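Local coordinates for serine protease inhibitor (Thermoanaerobacter tengcongensis, PDB 2PEF), which probably inhibits serine proteases as a member of the serpin family, and is captured here in its latent state, at residues A[274-277]-A[278-281]; A[283-286]-A[287-290]. All coordinates share one frame; numbering follows the deposited sequence.

In the fold
Both contacts are local, lying in series along the chain with centres about 11 Å apart. Interaction 1 is the short helix 275-280 that follows strand 255-273; interaction 2 is the turn, partly 3-10, in the loop that leads on toward strand 298-300. Both are partly buried, but interaction 1 lies nearer the chain's centre (about 15 Å, centre to centre) than interaction 2 (about 23 Å). Their chemistry differs: 274-281 is held by i to i+4 backbone bonds with a serine hydroxyl added near the end, whereas 283-290 relies on i to i+3 bonds and a Met-aromatic contact. The Phe287 ring joins them, packing on Asn275, Leu278 and Glu279. Helix 7-22 and strand 310-318 flank the first, helix 51-62 the second.

Interaction 1 of 2, residues A[274-277]-A[278-281]; sequences MNET and LESL
Leu278 N, Glu279 N and Ser280 N reach back four residues to the carbonyls of Met274, Asn275 and Glu276, making one short alpha-helical segment, with the straightest bond, Leu278 N to Met274 O, at 3.0 Å and 164°. The bonding weakens toward the end: Leu281 N to Thr277 O is weak at 3.2 Å. Here the Ser280 hydroxyl adds a bond. With OG held between the backbone N and the carbonyl carbon (chi1 80°), it folds back along the helix and donates to Thr277 O at 2.6 Å, tilted 21° from the carbonyl plane. Thr277 O thus receives this bond as well as weak ones from Ser280 N and Leu281 N. On the buried side Leu278 lays its CD1 branch against Met274 CB at 4.1 Å, while Met274 carries its extended thioether away to Leu20 of helix 7-22 and to strand 310-318. Glu279 CG lies 3.3 Å from Asn275 O, and its carboxylate leans back toward the first turn. A water accepts from Asn275 ND2 at 3.3 Å and donates a weak bond to Glu279 OE2. The Asn275 amide is fixed chiefly from outside the helix, by Val310 N on OD1 and Ser308 O on ND2. Glu276 and Glu279 hold nearly parallel carboxylate planes, but OE2 of Glu276 stays 5.8 Å from OE1 of Glu279 and Glu276 is exposed, so any repulsion is probably softened by solvent. The chemistry implies a helix tied to the neighbouring strand through Asn275 at its start and reinforced by a serine hydroxyl near its end.

Interaction 2 of 2, residues A[283-286]-A[287-290]; sequences MTDA and FLPD
Met283 and Phe287 form the tight side of this turn, their side chains crossing at about a right angle. The Met283 methyl CE rests 3.7 Å from Phe287 CZ, while SD lies 5.3 Å from the ring centroid and oblique to it, a Met-aromatic contact. Met283 reaches the ring because its chain is fully extended, with CG opposite the backbone N (chi1 -178°). Met283 O meets the ring edge in plane, 3.2 Å from CE1, placing a carbonyl oxygen against the slightly positive rim of the aromatic. Ile307 and residues of helix 275-280 also pack on the ring. Two i to i+3 bonds shape the backbone: Phe287 N to Thr284 O at 3.1 Å and Leu288 N to Asp285 O at 3.0 Å. The other side is looser. Exposed Leu288 sets CG 3.5 Å from Thr284 O, with its CD1 4.0 Å from the same oxygen, and beyond it the chain leaves the turn. Gln56 OE1 accepts from both Thr284 N and Asp285 N, binding the start of the turn to helix 51-62. Chemically, then, the i to i+3 bonds close the turn, with an apolar, sulfur-aromatic inner side and Leu288 on the solvent side.

Interaction 1 of 2, residues A[274-277]-A[278-281]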
# COMPACT_ATOMS: atom_id res chain seq x y z
N MET A 274 4.51 -9.18 -5.98
CA MET A 274 3.52 -8.56 -6.87
C MET A 274 3.71 -8.84 -8.37
O MET A 274 2.95 -8.34 -9.19
CB MET A 274 3.44 -7.06 -6.60
CG MET A 274 2.59 -6.72 -5.39
SD MET A 274 2.60 -4.97 -4.98
CE MET A 274 1.22 -4.91 -3.85
N ASN A 275 4.71 -9.64 -8.71
CA ASN A 275 5.03 -9.95 -10.11
C ASN A 275 3.82 -10.36 -10.95
O ASN A 275 3.53 -9.72 -11.97
CB ASN A 275 6.12 -11.02 -10.20
CG ASN A 275 7.48 -10.51 -9.77
OD1 ASN A 275 7.60 -9.73 -8.82
ND2 ASN A 275 8.51 -10.95 -10.48
N GLU A 276 3.13 -11.41 -10.52
CA GLU A 276 2.00 -11.99 -11.27
C GLU A 276 0.83 -11.02 -11.43
O GLU A 276 0.23 -10.94 -12.50
CB GLU A 276 1.53 -13.29 -10.60
CG GLU A 276 2.42 -14.50 -10.88
CD GLU A 276 1.84 -15.80 -10.34
OE1 GLU A 276 0.78 -15.77 -9.68
OE2 GLU A 276 2.44 -16.87 -10.59
N THR A 277 0.53 -10.29 -10.36
CA THR A 277 -0.50 -9.25 -10.39
C THR A 277 -0.16 -8.18 -11.43
O THR A 277 -1.01 -7.80 -12.24
CB THR A 277 -0.67 -8.59 -9.00
OG1 THR A 277 -1.13 -9.57 -8.06
CG2 THR A 277 -1.68 -7.44 -9.06
N LEU A 278 1.09 -7.73 -11.41
CA LEU A 278 1.57 -6.71 -12.33
C LEU A 278 1.57 -7.19 -13.78
O LEU A 278 1.25 -6.43 -14.69
CB LEU A 278 2.95 -6.20 -11.91
CG LEU A 278 2.96 -5.35 -10.62
CD1 LEU A 278 4.37 -5.14 -10.08
CD2 LEU A 278 2.25 -4.01 -10.82
N GLU A 279 1.92 -8.46 -13.99
CA GLU A 279 1.87 -9.07 -15.32
C GLU A 279 0.44 -9.16 -15.85
O GLU A 279 0.21 -9.07 -17.05
CB GLU A 279 2.52 -10.46 -15.30
CG GLU A 279 4.04 -10.42 -15.19
CD GLU A 279 4.66 -11.79 -14.96
OE1 GLU A 279 4.07 -12.61 -14.22
OE2 GLU A 279 5.74 -12.05 -15.53
N SER A 280 -0.52 -9.33 -14.94
CA SER A 280 -1.94 -9.39 -15.30
C SER A 280 -2.48 -8.02 -15.68
O SER A 280 -3.46 -7.91 -16.42
CB SER A 280 -2.77 -10.02 -14.18
OG SER A 280 -3.05 -9.08 -13.15
N LEU A 281 -1.83 -6.98 -15.17
CA LEU A 281 -2.16 -5.60 -15.51
C LEU A 281 -1.49 -5.14 -16.81
O LEU A 281 -1.69 -4.01 -17.26
CB LEU A 281 -1.80 -4.66 -14.35
CG LEU A 281 -2.56 -4.79 -13.02
CD1 LEU A 281 -1.95 -3.87 -11.98
CD2 LEU A 281 -4.04 -4.51 -13.19
O HOH W 1 7.57 -12.15 -13.37

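Interaction 2 of 2, residues A[283-286]-A[287-290]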
# COMPACT_ATOMS: atom_id res chain seq x y z
N MET A 283 1.97 -5.45 -17.43
CA MET A 283 3.40 -5.22 -17.22
C MET A 283 4.16 -6.55 -17.25
O MET A 283 4.35 -7.20 -16.22
CB MET A 283 3.61 -4.48 -15.90
CG MET A 283 5.05 -4.13 -15.58
SD MET A 283 5.18 -3.35 -13.97
CE MET A 283 6.86 -3.77 -13.54
N THR A 284 4.60 -6.94 -18.45
CA THR A 284 5.25 -8.24 -18.66
C THR A 284 6.71 -8.11 -19.10
O THR A 284 7.58 -8.79 -18.55
CB THR A 284 4.47 -9.09 -19.69
OG1 THR A 284 4.36 -8.38 -20.93
CG2 THR A 284 3.07 -9.43 -19.17
N ASP A 285 6.97 -7.23 -20.06
CA ASP A 285 8.32 -7.01 -20.60
C ASP A 285 9.35 -6.69 -19.52
O ASP A 285 10.48 -7.15 -19.59
CB ASP A 285 8.33 -5.90 -21.65
CG ASP A 285 7.87 -6.37 -23.01
OD1 ASP A 285 7.14 -7.38 -23.10
OD2 ASP A 285 8.24 -5.72 -24.01
N ALA A 286 8.94 -5.90 -18.53
CA ALA A 286 9.83 -5.47 -17.45
C ALA A 286 10.47 -6.64 -16.69
O ALA A 286 11.58 -6.52 -16.17
CB ALA A 286 9.09 -4.57 -16.48
N PHE A 287 9.75 -7.76 -16.65
CA PHE A 287 10.21 -8.95 -15.92
C PHE A 287 11.02 -9.92 -16.79
O PHE A 287 11.55 -10.91 -16.28
CB PHE A 287 9.01 -9.67 -15.29
CG PHE A 287 8.25 -8.83 -14.30
CD1 PHE A 287 7.05 -8.23 -14.67
CD2 PHE A 287 8.72 -8.64 -13.00
CE1 PHE A 287 6.34 -7.45 -13.76
CE2 PHE A 287 8.02 -7.87 -12.09
CZ PHE A 287 6.83 -7.27 -12.46
N LEU A 288 11.12 -9.63 -18.08
CA LEU A 288 11.81 -10.51 -19.03
C LEU A 288 13.23 -10.02 -19.32
O LEU A 288 13.39 -8.91 -19.83
CB LEU A 288 11.02 -10.62 -20.34
CG LEU A 288 9.54 -11.03 -20.30
CD1 LEU A 288 8.93 -10.93 -21.70
CD2 LEU A 288 9.34 -12.42 -19.72
N PRO A 289 14.25 -10.83 -18.99
CA PRO A 289 15.65 -10.45 -19.21
C PRO A 289 15.97 -10.07 -20.66
O PRO A 289 16.73 -9.12 -20.89
CB PRO A 289 16.44 -11.70 -18.79
CG PRO A 289 15.44 -12.80 -18.70
CD PRO A 289 14.14 -12.15 -18.35
N ASP A 290 15.40 -10.79 -21.62
CA ASP A 290 15.67 -10.56 -23.04
C ASP A 290 14.78 -9.49 -23.69
O ASP A 290 15.06 -9.04 -24.81
CB ASP A 290 15.56 -11.88 -23.82